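Local atomic coordinates of 4-hydroxybutyrate CoA-transferase (Porphyromonas gingivalis, PDB entry 3EH7), a protein that probably transfers coenzyme A between acyl-CoA thioesters and carboxylates such as acetate or 4-hydroxybutyrate. Residues V122-L127 against L154-I159; N133-F138 against L171-K176; T272-S277 against P288-Y293; N314-I319 against M358-T363; V325-I330 against A381-R386. All blocks are in the same frame, centred on the assembly; numbering follows the deposited sequence.

Contact 1: V122-L127 against L154-I159; sequences VAIVQL and LVIGEI
Val-122 to Leu-127 and Leu-154 to Ile-159 run side by side as parallel strands, their axes 4.5 Å apart at the closest point and 27° apart in direction. They are neighbours in the six-stranded parallel sheet of the Rossmann-like N-terminal domain, and helix 145-151 lies in the connection between them. Five backbone bonds join them, reaching from Ala-123 N with Leu-154 O to Leu-127 N with Glu-158 O. CA-H groups add to the grip: Val-122 CA comes within 3.2 Å of Leu-154 O.

On the face with Val-122, Ile-124, Leu-154 and Ile-156 the side chains form an apolar row. Val-122 CG2 meets Leu-154 CD2 at 3.9 Å, the two chains lying alongside and pointing the same way. Ile-156 CD1 touches two side chains of the adjacent strand, 3.9 Å from Ile-124 CG1 and 4.2 Å from Val-122 CG1. Cys-43 of helix 41-49 packs on both isoleucines. Within the sheet the row carries on to either side, Ile-156 touching Val-181 of strand 179-183 and Ile-124 touching Val-31 and Leu-33 of strand 30-33.

Further along the same face the row turns polar. Gln-126 CG, anti to the backbone N (chi1 -170°), lies 3.4 Å from Glu-158 O. At the end of this side chain Gln-126 OE1 takes Asn-160 ND2, and Gln-126 NE2 gives to Gly-38 O. The Glu-158 carboxylate is held through OE1 by Cys-43 N, and through OE2 by both Ser-42 N and Tyr-185 OH.

Contact 2: N133-F138 against L171-K176; sequences NGYCSF and LIHISK
Asn-133 O is met by two groups: a water donates to it at 2.9 Å, and His-173 NE2 reaches it across the contact in a weak bond. The same water also bonds His-173 NE2, lying in the ring plane. Gly-134 O stands over one imidazole face, offset toward the rim, and takes Ile-174 N at 2.9 Å. The imidazole edge points into the face of Tyr-135, a T-shaped stack with planes at 87°; His-173 CD2 is 3.7 Å from Tyr-135 CE2. His-173 CB adds a CH-pi contact over the tyrosine face. Ser-175 fixes the ring's rotation, its backbone N and OG both donating to His-173 ND1; two donors there suggest that NE2 carries the proton, consistent with its weak bond. This is a small two-stranded antiparallel sheet, 135-137 with 171-173, at the C-terminal end of strands 122-127 and 154-160. Cys-136 and Ile-172 form its hydrogen-bonded pair, exchanging N-H and C=O in both directions. Beyond it Phe-138 crosses Ile-172 on the side facing helix 145-151, where Ala-149 touches both. Phe-138 CE1 lies 3.6 Å from Ile-172 CB, and Leu-171 O meets the phenyl edge in the ring plane.

Contact 3: T272-S277 against P288-Y293; sequences TFLMGS and PDVELY
Thr-272 and Leu-274 meet Leu-292 and Tyr-293 inside a beta-alpha-beta unit, in which strand 269-271 leads through helix 278-284 to its parallel neighbour, strand 290-292. Residues 272-274 leave the end of the first strand and turn aside, their direction 135° from that of Val-290 to Tyr-293, so the two segments touch mainly through side chains.

One polar bond joins them. Thr-272 OG1, anti to the backbone N (chi1 -161°), gives its proton to Tyr-293 O at 2.7 Å, approaching in the carbonyl plane. Thr-272 CB comes within 3.3 Å of the same oxygen, and the CA-H of Thr-272 also points to it.

Leu-292 lies against both Thr-272 and Leu-274. Its CD1 rests against the backbone, 3.7 Å from Thr-272 O and 3.9 Å from Phe-273 CA. Its other methyl, CD2, is 4.1 Å from Leu-274 CG; these two leucines cross obliquely. Leu-274 CD1 goes on to Val-290 CG1 at 4.3 Å, and Ile-284 of helix 278-284 covers both Leu-274 and Val-290.

Glu-291 and Tyr-293 lie on the other side of the strand. Tyr-293 OH donates to Glu-291 OE1 at 2.7 Å from above the carboxylate plane, while Lys-268 forms a salt bridge with OE2. The Tyr-293 ring also meets His-265 and Tyr-297. Ser-277 is the N-cap of the connecting helix. Leu-274, on the chain leaving strand 269-271 for helix 278-284, thus packs on strand 290-292, within a beta-alpha-beta crossover of the alpha/beta domain.

Contact 4: N314-I319 against M358-T363; sequences NSCIEI and MAIPST
A side chain takes over from the backbone between Ser-315 and Ala-359. Ala-359 O receives Ser-315 OG at 2.7 Å, with a C=O...OG angle of 171°, where continued parallel pairing would have brought Cys-316 N. One step earlier the pairing is regular: Asn-314 bridges Met-358, and Ala-359 N binds Asn-314 O at 2.8 Å. The CA-H of Met-358 points to that same oxygen.

Past this step the strands part, and Ile-360 lies against both Cys-316 and Ile-319. Its CG2, anti to its own carbonyl carbon, presses against the backbone of Cys-316, 3.4 Å from the N and 3.5 Å from the O. Cys-316 SG touches the same methyl at 3.7 Å. The other branch ends in CD1, which meets Ile-319 CG2 at 4.1 Å, the two side chains crossing at about a right angle.

Met-358, a selenomethionine, bends at CG (chi2 -65°), and its SE passes 4.0 Å from Asn-314 O, with Gln-341 and Val-345 of helix 341-350 packed against the chain. The Asn-314 amide has its OD1 bonded to Gln-217. Ile-317 and Glu-318, both facing Val-326, make a classic beta bulge as the chain enters its next strand. The contact thus marks the C-terminal end of strands 310-314 and 355-359 in the parallel part of the large mixed sheet, where one chain turns off into a loop and the other into the bulged strand.

Contact 5: V325-I330 against A381-R386; sequences VVSECI and AVTTLR
Thr-383 packs against Ser-327, starting at CB, which lies 4.0 Å from Ser-327 O. From there OG1, set between the backbone N and carbonyl carbon of its own residue (chi1 56°), meets Ser-327 N at 3.0 Å in a weak, bent bond. Ser-327 CB is also close to OG1. The other branch, CG2, lies 3.2 Å from Ser-327 O, so both tips of the threonine rest on one residue. Ser-327 OG itself binds Gln-341.

The backbone of Thr-383 is held by Val-325: Thr-383 N donates to Val-325 O at 2.8 Å, almost straight (173°). Thr-384 N reaches the same oxygen weakly, while Val-325 N returns a bond to Thr-384 O. Val-325 CB and Thr-384 CB sit 3.8 Å apart, their side chains pointing the same way, with Gln-341 and Val-345 of helix 341-350 beside them.

At the other end Glu-328 OE2 takes Ala-381 N at 2.8 Å, from above the carboxylate plane. Val-326 CG1 lies 3.5 Å from Ala-381 O. Next along the chain, Cys-329 is disulfide-bonded to Cys-64. Gln-324 of the second subunit binds Val-382 N, and Val-382 packs on its own copy there, so this edge faces the dimer interface. Thr-383 and Thr-384, both opposite Val-325, form a classic beta bulge in edge strand 382-384, paired antiparallel with strand 325-326 in a small mixed sheet.

Contacts 1 and 2, centres 11 Å apart, form one unit of the N-terminal domain: the antiparallel pair sits at the end of the parallel strands, where Ile-159 CD1 is 3.8 Å from Cys-136 SG. Contacts 4 and 5 are similarly close, 10 Å between centres; strand 318-320 of contact 4 and strand 325-326 of contact 5 are neighbours in a four-stranded sheet, Val-326 bonding through its backbone to Ile-317 and Glu-318. Contact 3 lies between the two groups, its nearest atoms about 6 Å from contact 2 and about 10 Å from contact 4, with which it shares the large mixed sheet. The disulfide from Cys-329 to Cys-64 ties the region of contact 5 to the N-terminal domain.

Contact 1: V122-L127 against L154-I159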
# COMPACT_ATOMS: atom_id res chain seq x y z
N VAL A 122 24.35 17.77 -1.52
CA VAL A 122 25.41 17.52 -0.56
C VAL A 122 24.96 16.43 0.42
O VAL A 122 23.83 16.47 0.92
CB VAL A 122 25.76 18.78 0.21
CG1 VAL A 122 26.87 18.52 1.22
CG2 VAL A 122 26.20 19.85 -0.75
N ALA A 123 25.82 15.44 0.64
CA ALA A 123 25.59 14.40 1.65
C ALA A 123 26.66 14.59 2.70
O ALA A 123 27.86 14.57 2.39
CB ALA A 123 25.70 13.00 1.04
N ILE A 124 26.25 14.82 3.94
CA ILE A 124 27.19 14.83 5.05
C ILE A 124 26.90 13.55 5.84
O ILE A 124 25.88 13.45 6.52
CB ILE A 124 27.08 16.07 5.94
CG1 ILE A 124 27.03 17.35 5.12
CG2 ILE A 124 28.30 16.18 6.84
CD1 ILE A 124 26.97 18.63 5.97
N VAL A 125 27.80 12.58 5.70
CA VAL A 125 27.61 11.32 6.37
C VAL A 125 28.69 11.05 7.43
O VAL A 125 29.87 11.27 7.18
CB VAL A 125 27.48 10.15 5.36
CG1 VAL A 125 26.17 10.31 4.58
CG2 VAL A 125 28.70 10.02 4.44
N GLN A 126 28.26 10.56 8.59
CA GLN A 126 29.17 10.08 9.60
C GLN A 126 29.60 8.62 9.31
O GLN A 126 28.79 7.77 8.97
CB GLN A 126 28.57 10.22 10.99
CG GLN A 126 29.60 9.95 12.04
CD GLN A 126 29.08 9.92 13.45
OE1 GLN A 126 29.82 9.55 14.35
NE2 GLN A 126 27.82 10.32 13.66
N LEU A 127 30.91 8.37 9.45
CA LEU A 127 31.50 7.09 9.09
C LEU A 127 32.47 6.59 10.15
O LEU A 127 33.02 7.36 10.95
CB LEU A 127 32.24 7.21 7.76
CG LEU A 127 31.52 7.75 6.52
CD1 LEU A 127 32.56 8.15 5.45
CD2 LEU A 127 30.50 6.74 5.94
N LEU A 154 28.32 16.41 -3.99
CA LEU A 154 29.40 16.66 -3.02
C LEU A 154 29.16 15.81 -1.78
O LEU A 154 28.04 15.76 -1.27
CB LEU A 154 29.45 18.15 -2.62
CG LEU A 154 30.52 18.63 -1.62
CD1 LEU A 154 31.92 18.72 -2.24
CD2 LEU A 154 30.13 20.00 -1.06
N VAL A 155 30.20 15.12 -1.33
CA VAL A 155 30.12 14.22 -0.23
C VAL A 155 31.16 14.62 0.80
O VAL A 155 32.37 14.70 0.51
CB VAL A 155 30.33 12.74 -0.67
CG1 VAL A 155 30.20 11.80 0.54
CG2 VAL A 155 29.32 12.36 -1.76
N ILE A 156 30.66 14.90 2.00
CA ILE A 156 31.50 15.15 3.18
C ILE A 156 31.35 13.95 4.10
O ILE A 156 30.22 13.60 4.51
CB ILE A 156 31.06 16.40 3.96
CG1 ILE A 156 31.11 17.62 3.04
CG2 ILE A 156 31.93 16.59 5.20
CD1 ILE A 156 30.31 18.80 3.57
N GLY A 157 32.47 13.30 4.40
CA GLY A 157 32.51 12.18 5.31
C GLY A 157 33.07 12.62 6.64
O GLY A 157 34.20 13.08 6.72
N GLU A 158 32.27 12.46 7.70
CA GLU A 158 32.72 12.79 9.05
C GLU A 158 33.19 11.51 9.71
O GLU A 158 32.36 10.71 10.16
CB GLU A 158 31.59 13.44 9.86
CG GLU A 158 32.00 13.92 11.24
CD GLU A 158 31.01 14.88 11.87
OE1 GLU A 158 30.70 15.91 11.24
OE2 GLU A 158 30.54 14.60 12.99
N ILE A 159 34.50 11.31 9.76
CA ILE A 159 35.05 10.06 10.29
C ILE A 159 35.27 10.16 11.81
O ILE A 159 36.17 10.84 12.30
CB ILE A 159 36.36 9.64 9.58
CG1 ILE A 159 36.11 9.50 8.08
CG2 ILE A 159 36.87 8.33 10.13
CD1 ILE A 159 37.26 8.80 7.31

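Contact 2: N133-F138 against L171-K176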
# COMPACT_ATOMS: atom_id res chain seq x y z
N ASN A 133 41.65 -1.68 3.52
CA ASN A 133 41.30 -1.57 2.11
C ASN A 133 40.75 -0.20 1.70
O ASN A 133 40.47 0.03 0.52
CB ASN A 133 40.28 -2.65 1.78
CG ASN A 133 40.84 -4.04 2.00
OD1 ASN A 133 42.06 -4.23 2.00
ND2 ASN A 133 39.95 -5.01 2.14
N GLY A 134 40.63 0.70 2.67
CA GLY A 134 40.19 2.06 2.43
C GLY A 134 38.68 2.22 2.48
O GLY A 134 38.16 3.22 2.05
N TYR A 135 37.99 1.22 3.02
CA TYR A 135 36.55 1.29 3.17
C TYR A 135 36.12 1.74 4.56
O TYR A 135 36.61 1.22 5.57
CB TYR A 135 35.92 -0.06 2.84
CG TYR A 135 35.85 -0.37 1.36
CD1 TYR A 135 34.78 0.05 0.61
CD2 TYR A 135 36.87 -1.06 0.72
CE1 TYR A 135 34.72 -0.19 -0.72
CE2 TYR A 135 36.82 -1.32 -0.63
CZ TYR A 135 35.74 -0.90 -1.34
OH TYR A 135 35.64 -1.15 -2.69
N CYS A 136 35.24 2.74 4.60
CA CYS A 136 34.59 3.18 5.83
C CYS A 136 33.21 2.59 5.87
O CYS A 136 32.55 2.48 4.84
CB CYS A 136 34.39 4.68 5.83
SG CYS A 136 35.91 5.60 5.79
N SER A 137 32.76 2.27 7.07
CA SER A 137 31.39 1.88 7.31
C SER A 137 30.48 3.09 7.62
O SER A 137 30.90 4.08 8.18
CB SER A 137 31.34 0.87 8.47
OG SER A 137 30.03 0.60 8.89
N PHE A 138 29.21 2.99 7.24
CA PHE A 138 28.21 3.99 7.63
C PHE A 138 27.77 3.79 9.09
O PHE A 138 26.90 4.50 9.58
CB PHE A 138 27.02 3.98 6.66
CG PHE A 138 27.35 4.51 5.29
CD1 PHE A 138 27.85 3.67 4.30
CD2 PHE A 138 27.17 5.87 4.99
CE1 PHE A 138 28.19 4.16 3.03
CE2 PHE A 138 27.50 6.37 3.71
CZ PHE A 138 27.99 5.50 2.72
N LEU A 171 29.28 -0.07 3.42
CA LEU A 171 30.63 0.48 3.23
C LEU A 171 30.66 1.47 2.09
O LEU A 171 29.80 1.47 1.22
CB LEU A 171 31.63 -0.62 2.93
CG LEU A 171 31.83 -1.73 3.97
CD1 LEU A 171 32.76 -2.77 3.41
CD2 LEU A 171 32.33 -1.20 5.32
N ILE A 172 31.68 2.31 2.12
CA ILE A 172 31.97 3.22 1.03
C ILE A 172 33.48 3.42 1.03
O ILE A 172 34.11 3.53 2.09
CB ILE A 172 31.21 4.57 1.18
CG1 ILE A 172 31.36 5.42 -0.08
CG2 ILE A 172 31.64 5.34 2.47
CD1 ILE A 172 30.52 6.69 -0.06
N HIS A 173 34.06 3.43 -0.17
CA HIS A 173 35.46 3.68 -0.28
C HIS A 173 35.75 5.14 -0.02
O HIS A 173 35.02 6.02 -0.49
CB HIS A 173 35.97 3.29 -1.65
CG HIS A 173 37.45 3.11 -1.69
ND1 HIS A 173 38.32 4.13 -1.99
CD2 HIS A 173 38.22 2.02 -1.44
CE1 HIS A 173 39.56 3.68 -1.92
NE2 HIS A 173 39.52 2.40 -1.60
N ILE A 174 36.84 5.37 0.69
CA ILE A 174 37.21 6.68 1.17
C ILE A 174 37.52 7.64 0.03
O ILE A 174 37.43 8.85 0.21
CB ILE A 174 38.41 6.54 2.12
CG1 ILE A 174 38.67 7.83 2.91
CG2 ILE A 174 39.69 6.08 1.37
CD1 ILE A 174 39.55 7.58 4.14
N SER A 175 37.84 7.09 -1.15
CA SER A 175 38.14 7.89 -2.35
C SER A 175 36.88 8.59 -2.88
O SER A 175 36.99 9.53 -3.64
CB SER A 175 38.73 6.99 -3.46
OG SER A 175 37.72 6.16 -4.02
N LYS A 176 35.70 8.13 -2.48
CA LYS A 176 34.46 8.81 -2.87
C LYS A 176 34.19 10.09 -2.08
O LYS A 176 33.28 10.80 -2.41
CB LYS A 176 33.25 7.89 -2.71
CG LYS A 176 33.38 6.56 -3.42
CD LYS A 176 33.50 6.69 -4.90
CE LYS A 176 32.19 7.10 -5.53
NZ LYS A 176 32.34 6.90 -7.00
O HOH W 1 42.18 1.39 -1.43

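Contact 3: T272-S277 against P288-Y293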
# COMPACT_ATOMS: atom_id res chain seq x y z
N THR A 272 18.18 -1.32 9.09
CA THR A 272 18.68 -0.26 8.21
C THR A 272 19.32 0.88 8.97
O THR A 272 20.18 1.55 8.43
CB THR A 272 17.61 0.20 7.18
OG1 THR A 272 18.24 0.87 6.08
CG2 THR A 272 16.50 1.08 7.79
N PHE A 273 18.95 1.07 10.25
CA PHE A 273 19.64 1.99 11.16
C PHE A 273 19.50 1.49 12.60
O PHE A 273 18.70 0.58 12.90
CB PHE A 273 19.19 3.47 10.97
CG PHE A 273 17.87 3.85 11.63
CD1 PHE A 273 16.65 3.60 11.00
CD2 PHE A 273 17.86 4.47 12.87
CE1 PHE A 273 15.42 3.95 11.58
CE2 PHE A 273 16.61 4.82 13.51
CZ PHE A 273 15.40 4.57 12.85
N LEU A 274 20.34 2.04 13.48
CA LEU A 274 20.41 1.59 14.89
C LEU A 274 20.52 2.79 15.79
O LEU A 274 21.11 3.81 15.41
CB LEU A 274 21.63 0.72 15.13
CG LEU A 274 21.72 -0.55 14.29
CD1 LEU A 274 23.08 -1.18 14.42
CD2 LEU A 274 20.58 -1.53 14.67
N MSE A 275 19.93 2.67 16.98
CA MSE A 275 20.08 3.68 18.03
C MSE A 275 19.83 3.06 19.40
O MSE A 275 18.92 2.24 19.55
CB MSE A 275 19.11 4.84 17.80
CG MSE A 275 19.17 5.90 18.87
SE MSE A 275 18.37 7.57 18.32
CE MSE A 275 17.62 7.01 16.63
N GLY A 276 20.62 3.44 20.39
CA GLY A 276 20.47 2.90 21.73
C GLY A 276 21.54 3.43 22.63
O GLY A 276 22.05 4.52 22.40
N SER A 277 21.90 2.67 23.65
CA SER A 277 22.91 3.09 24.59
C SER A 277 24.29 2.84 24.01
O SER A 277 24.46 2.18 22.99
CB SER A 277 22.78 2.33 25.92
OG SER A 277 23.20 0.98 25.76
N PRO A 288 29.73 -9.59 13.17
CA PRO A 288 29.18 -10.01 11.88
C PRO A 288 27.75 -10.56 11.94
O PRO A 288 27.17 -10.81 10.90
CB PRO A 288 30.15 -11.10 11.41
CG PRO A 288 30.83 -11.58 12.63
CD PRO A 288 30.78 -10.49 13.66
N ASP A 289 27.20 -10.78 13.13
CA ASP A 289 25.82 -11.20 13.24
C ASP A 289 24.84 -10.04 13.08
O ASP A 289 23.65 -10.26 13.07
CB ASP A 289 25.56 -11.89 14.58
CG ASP A 289 26.36 -13.18 14.74
OD1 ASP A 289 26.72 -13.77 13.71
OD2 ASP A 289 26.64 -13.57 15.88
N VAL A 290 25.36 -8.80 13.00
CA VAL A 290 24.55 -7.62 12.78
C VAL A 290 24.87 -7.11 11.39
O VAL A 290 26.05 -6.84 11.09
CB VAL A 290 24.86 -6.49 13.79
CG1 VAL A 290 24.02 -5.23 13.48
CG2 VAL A 290 24.64 -6.95 15.23
N GLU A 291 23.84 -6.99 10.54
CA GLU A 291 24.03 -6.53 9.19
C GLU A 291 23.05 -5.42 8.87
O GLU A 291 21.83 -5.59 8.99
CB GLU A 291 23.90 -7.71 8.20
CG GLU A 291 25.07 -8.66 8.29
CD GLU A 291 24.99 -9.85 7.33
OE1 GLU A 291 23.95 -10.04 6.66
OE2 GLU A 291 25.96 -10.63 7.31
N LEU A 292 23.59 -4.25 8.50
CA LEU A 292 22.76 -3.18 7.99
C LEU A 292 22.81 -3.16 6.48
O LEU A 292 23.86 -3.43 5.88
CB LEU A 292 23.16 -1.81 8.51
CG LEU A 292 23.02 -1.54 10.02
CD1 LEU A 292 22.88 -0.05 10.34
CD2 LEU A 292 21.91 -2.40 10.67
N TYR A 293 21.65 -2.86 5.88
CA TYR A 293 21.51 -2.64 4.44
C TYR A 293 20.73 -1.35 4.22
O TYR A 293 20.00 -0.89 5.11
CB TYR A 293 20.77 -3.79 3.78
CG TYR A 293 21.38 -5.15 3.96
CD1 TYR A 293 21.16 -5.88 5.12
CD2 TYR A 293 22.18 -5.71 2.95
CE1 TYR A 293 21.72 -7.14 5.28
CE2 TYR A 293 22.76 -6.94 3.10
CZ TYR A 293 22.52 -7.67 4.25
OH TYR A 293 23.13 -8.92 4.38

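Contact 4: N314-I319 against M358-T363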
# COMPACT_ATOMS: atom_id res chain seq x y z
N ASN A 314 4.20 -1.50 15.57
CA ASN A 314 4.35 -0.06 15.46
C ASN A 314 3.24 0.65 16.23
O ASN A 314 2.22 0.06 16.57
CB ASN A 314 4.31 0.35 13.98
CG ASN A 314 5.44 -0.27 13.16
OD1 ASN A 314 6.61 0.13 13.25
ND2 ASN A 314 5.10 -1.25 12.39
N SER A 315 3.44 1.93 16.51
CA SER A 315 2.44 2.78 17.14
C SER A 315 1.99 3.85 16.18
O SER A 315 2.57 4.01 15.10
CB SER A 315 3.03 3.42 18.38
OG SER A 315 3.44 2.39 19.23
N CYS A 316 0.91 4.53 16.54
CA CYS A 316 0.40 5.64 15.73
C CYS A 316 -0.25 6.67 16.66
O CYS A 316 -0.31 6.46 17.87
CB CYS A 316 -0.56 5.07 14.69
SG CYS A 316 -1.95 4.28 15.47
N ILE A 317 -0.71 7.79 16.13
CA ILE A 317 -1.33 8.87 16.92
C ILE A 317 -2.79 8.56 17.15
O ILE A 317 -3.31 8.71 18.26
CB ILE A 317 -1.23 10.25 16.19
CG1 ILE A 317 0.22 10.62 15.94
CG2 ILE A 317 -1.98 11.38 16.94
CD1 ILE A 317 1.13 10.56 17.17
N GLU A 318 -3.49 8.15 16.09
CA GLU A 318 -4.91 7.81 16.24
C GLU A 318 -5.35 6.82 15.18
O GLU A 318 -4.71 6.68 14.12
CB GLU A 318 -5.81 9.06 16.24
CG GLU A 318 -5.80 9.81 14.93
CD GLU A 318 -6.62 11.11 14.92
OE1 GLU A 318 -7.35 11.43 15.88
OE2 GLU A 318 -6.53 11.82 13.88
N ILE A 319 -6.43 6.12 15.49
CA ILE A 319 -7.10 5.20 14.58
C ILE A 319 -8.60 5.43 14.68
O ILE A 319 -9.16 5.60 15.78
CB ILE A 319 -6.71 3.73 14.83
CG1 ILE A 319 -7.51 2.81 13.90
CG2 ILE A 319 -7.01 3.31 16.23
CD1 ILE A 319 -6.93 1.46 13.75
N MSE A 358 -0.71 -2.61 15.36
CA MSE A 358 -0.69 -1.20 15.76
C MSE A 358 -0.94 -1.21 17.30
O MSE A 358 -2.03 -1.45 17.73
CB MSE A 358 -1.76 -0.43 15.03
CG MSE A 358 -1.51 -0.30 13.49
SE MSE A 358 0.11 0.76 13.21
CE MSE A 358 0.41 0.29 11.36
N ALA A 359 0.12 -0.99 18.06
CA ALA A 359 0.14 -1.05 19.52
C ALA A 359 0.19 0.38 20.07
O ALA A 359 1.17 1.13 19.85
CB ALA A 359 1.34 -1.84 20.01
N ILE A 360 -0.89 0.76 20.74
CA ILE A 360 -1.05 2.14 21.18
C ILE A 360 -1.72 2.21 22.55
O ILE A 360 -2.52 1.33 22.89
CB ILE A 360 -1.89 2.96 20.18
CG1 ILE A 360 -3.18 2.22 19.83
CG2 ILE A 360 -1.08 3.20 18.92
CD1 ILE A 360 -4.20 3.12 19.24
N PRO A 361 -1.36 3.24 23.34
CA PRO A 361 -2.13 3.59 24.52
C PRO A 361 -3.53 3.97 24.05
O PRO A 361 -3.68 4.56 22.98
CB PRO A 361 -1.41 4.82 25.06
CG PRO A 361 -0.13 4.88 24.41
CD PRO A 361 -0.25 4.18 23.12
N SER A 362 -4.55 3.63 24.82
CA SER A 362 -5.92 3.92 24.40
C SER A 362 -6.22 5.43 24.46
O SER A 362 -7.20 5.90 23.87
CB SER A 362 -6.94 3.13 25.22
OG SER A 362 -6.99 3.57 26.56
N THR A 363 -5.37 6.17 25.18
CA THR A 363 -5.63 7.60 25.39
C THR A 363 -4.40 8.44 25.10
O THR A 363 -3.30 7.93 24.93
CB THR A 363 -6.11 7.93 26.85
OG1 THR A 363 -5.03 7.71 27.76
CG2 THR A 363 -7.33 7.07 27.27

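Contact 5: V325-I330 against A381-R386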
# COMPACT_ATOMS: atom_id res chain seq x y z
N VAL A 325 -5.40 4.59 9.95
CA VAL A 325 -4.32 4.82 10.89
C VAL A 325 -3.61 6.10 10.51
O VAL A 325 -3.22 6.28 9.35
CB VAL A 325 -3.31 3.67 10.83
CG1 VAL A 325 -1.96 4.01 11.59
CG2 VAL A 325 -3.95 2.38 11.37
N VAL A 326 -3.50 7.00 11.48
CA VAL A 326 -2.75 8.23 11.32
C VAL A 326 -1.52 8.15 12.22
O VAL A 326 -1.63 7.99 13.43
CB VAL A 326 -3.60 9.43 11.72
CG1 VAL A 326 -2.79 10.71 11.68
CG2 VAL A 326 -4.84 9.51 10.81
N SER A 327 -0.36 8.25 11.59
CA SER A 327 0.90 8.25 12.29
C SER A 327 1.77 9.39 11.74
O SER A 327 2.22 9.33 10.61
CB SER A 327 1.57 6.92 12.06
OG SER A 327 2.77 6.91 12.78
N GLU A 328 1.97 10.43 12.53
CA GLU A 328 2.77 11.59 12.14
C GLU A 328 3.80 11.85 13.27
O GLU A 328 3.75 11.20 14.33
CB GLU A 328 1.86 12.81 11.85
CG GLU A 328 0.83 12.66 10.62
CD GLU A 328 -0.42 13.64 10.67
OE1 GLU A 328 -0.82 14.06 11.80
OE2 GLU A 328 -1.02 13.99 9.62
N CYS A 329 4.76 12.74 13.03
CA CYS A 329 5.70 13.15 14.09
C CYS A 329 5.02 13.80 15.30
O CYS A 329 5.31 13.42 16.43
CB CYS A 329 6.73 14.15 13.57
SG CYS A 329 8.18 13.40 12.80
N ILE A 330 4.15 14.79 15.06
CA ILE A 330 3.51 15.58 16.14
C ILE A 330 2.62 14.70 17.01
O ILE A 330 1.68 14.07 16.52
CB ILE A 330 2.63 16.75 15.62
CG1 ILE A 330 3.50 17.85 15.00
CG2 ILE A 330 1.78 17.34 16.76
CD1 ILE A 330 2.71 18.85 14.12
N ALA A 381 -3.17 13.18 7.94
CA ALA A 381 -2.73 12.30 6.86
C ALA A 381 -2.81 10.84 7.28
O ALA A 381 -2.15 10.42 8.24
CB ALA A 381 -1.33 12.66 6.43
N VAL A 382 -3.67 10.08 6.61
CA VAL A 382 -3.70 8.65 6.75
C VAL A 382 -2.36 8.05 6.31
O VAL A 382 -1.82 8.43 5.27
CB VAL A 382 -4.91 8.01 5.97
CG1 VAL A 382 -4.83 6.49 6.02
CG2 VAL A 382 -6.25 8.50 6.57
N THR A 383 -1.79 7.16 7.12
CA THR A 383 -0.50 6.57 6.79
C THR A 383 -0.57 5.07 6.57
O THR A 383 0.30 4.51 5.88
CB THR A 383 0.61 6.93 7.81
OG1 THR A 383 0.21 6.55 9.13
CG2 THR A 383 0.88 8.47 7.78
N THR A 384 -1.59 4.43 7.11
CA THR A 384 -1.90 3.03 6.77
C THR A 384 -3.40 2.93 6.48
O THR A 384 -4.19 3.42 7.27
CB THR A 384 -1.46 2.07 7.92
OG1 THR A 384 -0.03 2.12 8.06
CG2 THR A 384 -1.83 0.66 7.61
N LEU A 385 -3.77 2.33 5.35
CA LEU A 385 -5.14 2.35 4.84
C LEU A 385 -6.04 1.46 5.68
O LEU A 385 -5.59 0.43 6.21
CB LEU A 385 -5.17 1.87 3.36
CG LEU A 385 -4.45 2.76 2.32
CD1 LEU A 385 -4.18 1.97 1.00
CD2 LEU A 385 -5.29 4.02 2.04
N ARG A 386 -7.31 1.80 5.78
CA ARG A 386 -8.23 0.91 6.52
C ARG A 386 -8.24 -0.52 5.93
O ARG A 386 -8.41 -1.50 6.65
CB ARG A 386 -9.64 1.49 6.58
CG ARG A 386 -10.41 1.34 5.31
CD ARG A 386 -11.84 1.87 5.35
NE ARG A 386 -12.36 1.81 3.99
CZ ARG A 386 -13.62 2.00 3.63
NH1 ARG A 386 -14.56 2.32 4.52
NH2 ARG A 386 -13.93 1.90 2.35